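Local coordinates for transcriptional regulator, MerR-family (Cupriavidus metallidurans CH34, PDB 5GPE), which senses lead(II) selectively as a metalloregulator of the MerR family and probably binds DNA to activate transcription in response to the metal, at the interface of chains A and B. Sequence-based numbering; all coordinates share one arbitrary frame. Chains: chain A/B, Transcriptional regulator, MerR-family.

The interface of chains A and B. Residues chain A 57-58, 88-89, 92; chain B 102, 106.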
ATOM      1  N   LYS A  57     -13.995  -5.658  -1.431  1.00 21.35           N
ATOM      2  CA  LYS A  57     -13.518  -5.947  -2.789  1.00 21.12           C
ATOM      3  C   LYS A  57     -12.433  -4.962  -3.247  1.00 20.21           C
ATOM      4  O   LYS A  57     -12.262  -4.736  -4.449  1.00 22.11           O
ATOM      5  CB  LYS A  57     -14.698  -5.997  -3.761  1.00 22.64           C
ATOM      6  CG  LYS A  57     -15.600  -7.202  -3.479  1.00 24.54           C
ATOM      7  CD  LYS A  57     -16.897  -7.155  -4.242  1.00 25.39           C
ATOM      8  CE  LYS A  57     -17.922  -8.131  -3.677  1.00 27.69           C
ATOM      9  NZ  LYS A  57     -17.487  -9.556  -3.766  1.00 28.76           N
ATOM     10  N   ASP A  58     -11.718  -4.369  -2.292  1.00 18.83           N
ATOM     11  CA  ASP A  58     -10.519  -3.537  -2.555  1.00 19.47           C
ATOM     12  C   ASP A  58     -10.841  -2.173  -3.189  1.00 17.70           C
ATOM     13  O   ASP A  58      -9.956  -1.493  -3.686  1.00 17.04           O
ATOM     14  CB  ASP A  58      -9.527  -4.315  -3.450  1.00 19.95           C
ATOM     15  CG  ASP A  58      -8.134  -3.710  -3.478  1.00 21.80           C
ATOM     16  OD1 ASP A  58      -7.578  -3.472  -2.397  1.00 22.64           O
ATOM     17  OD2 ASP A  58      -7.594  -3.480  -4.606  1.00 24.48           O
ATOM     18  N   HIS A  88     -10.209  -2.165 -12.403  1.00 17.20           N
ATOM     19  CA  HIS A  88      -9.682  -2.671 -11.147  1.00 17.64           C
ATOM     20  C   HIS A  88      -9.019  -4.034 -11.330  1.00 16.82           C
ATOM     21  O   HIS A  88      -7.949  -4.285 -10.790  1.00 18.06           O
ATOM     22  CB  HIS A  88     -10.776  -2.763 -10.064  1.00 18.55           C
ATOM     23  CG  HIS A  88     -10.226  -2.668  -8.689  1.00 20.92           C
ATOM     24  ND1 HIS A  88     -10.339  -1.525  -7.931  1.00 24.27           N
ATOM     25  CD2 HIS A  88      -9.474  -3.528  -7.969  1.00 21.47           C
ATOM     26  CE1 HIS A  88      -9.707  -1.695  -6.788  1.00 23.48           C
ATOM     27  NE2 HIS A  88      -9.185  -2.908  -6.780  1.00 23.33           N
ATOM     28  N   ILE A  89      -9.672  -4.905 -12.095  1.00 16.53           N
ATOM     29  CA  ILE A  89      -9.111  -6.216 -12.435  1.00 16.89           C
ATOM     30  C   ILE A  89      -7.749  -6.058 -13.148  1.00 17.89           C
ATOM     31  O   ILE A  89      -6.776  -6.732 -12.789  1.00 16.18           O
ATOM     32  CB  ILE A  89     -10.086  -7.034 -13.305  1.00 17.49           C
ATOM     33  CG1 ILE A  89     -11.285  -7.492 -12.473  1.00 17.09           C
ATOM     34  CG2 ILE A  89      -9.405  -8.242 -13.926  1.00 18.83           C
ATOM     35  CD1 ILE A  89     -12.458  -7.968 -13.306  1.00 17.27           C
ATOM     36  N   VAL A  92      -5.048  -5.069 -10.600  1.00 16.33           N
ATOM     37  CA  VAL A  92      -4.656  -6.184  -9.763  1.00 17.33           C
ATOM     38  C   VAL A  92      -3.724  -7.151 -10.515  1.00 16.10           C
ATOM     39  O   VAL A  92      -2.762  -7.660  -9.941  1.00 16.00           O
ATOM     40  CB  VAL A  92      -5.897  -6.924  -9.202  1.00 19.41           C
ATOM     41  CG1 VAL A  92      -5.509  -8.217  -8.505  1.00 20.17           C
ATOM     42  CG2 VAL A  92      -6.622  -6.024  -8.211  1.00 21.21           C
TER
ATOM     43  N   LEU B 102      -8.534 -12.007  -4.801  1.00 14.98           N
ATOM     44  CA  LEU B 102      -9.249 -10.765  -5.115  1.00 16.24           C
ATOM     45  C   LEU B 102      -9.586 -10.689  -6.603  1.00 16.58           C
ATOM     46  O   LEU B 102     -10.712 -10.353  -6.971  1.00 18.52           O
ATOM     47  CB  LEU B 102      -8.454  -9.542  -4.675  1.00 15.67           C
ATOM     48  CG  LEU B 102      -8.986  -8.172  -5.097  1.00 15.97           C
ATOM     49  CD1 LEU B 102     -10.362  -7.917  -4.470  1.00 15.82           C
ATOM     50  CD2 LEU B 102      -7.992  -7.083  -4.716  1.00 17.22           C
ATOM     51  N   LEU B 106     -13.322 -10.370  -8.188  1.00 14.41           N
ATOM     52  CA  LEU B 106     -13.701  -9.276  -9.082  1.00 14.50           C
ATOM     53  C   LEU B 106     -14.176  -9.787 -10.445  1.00 14.73           C
ATOM     54  O   LEU B 106     -15.093  -9.224 -11.021  1.00 14.77           O
ATOM     55  CB  LEU B 106     -12.541  -8.289  -9.251  1.00 14.99           C
ATOM     56  CG  LEU B 106     -12.172  -7.474  -8.013  1.00 16.27           C
ATOM     57  CD1 LEU B 106     -10.864  -6.717  -8.235  1.00 17.38           C
ATOM     58  CD2 LEU B 106     -13.256  -6.483  -7.634  1.00 16.70           C
TER
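Two leucines one turn apart on helix 79-111 of chain B, B:Leu102 and B:Leu106, push into the angle between the 57-58 loop and helix 79-111 of chain A. The patch belongs to the two-fold dimer interface, where the long helices pair antiparallel in the coiled-coil manner of MerR regulators.

Packing is tight around the leucines. CD2 of B:Leu102 lies 3.4 Å from CB of A:Asp58, the side chains meeting at about a right angle, and also packs against the carboxylate, 3.6 Å from OD2; CD1 turns to the backbone of A:Lys57. CD1 of B:Leu106 reaches ring carbon CD2 of A:His88 at 3.5 Å. A:Ile89 and B:Leu106 lie alongside, pointing opposite ways, CG1 3.5 Å from the leucine CB. Leucine suits both places because its forked end touches loop and helix at once.

A:His88 offers carbon to B:Leu106, while its NE2 donates to OD2 of A:Asp58 at 2.8 Å, fairly straight (162° at H). OD2 lies in the imidazole plane but is met on its anti side, somewhat out of the carboxylate plane. Chi1 (-154°) carries the ring toward A:Asp58 and chi2 (104°) turns it; the bond ties loop to helix and probably steadies this wall.

Contact is looser at the margins. The flexible A:Lys57 would suit a rim position: its amine NZ runs away from both leucines. A:Val92, short and branched, brings CG2 only to 3.9 Å from CD2 of B:Leu102.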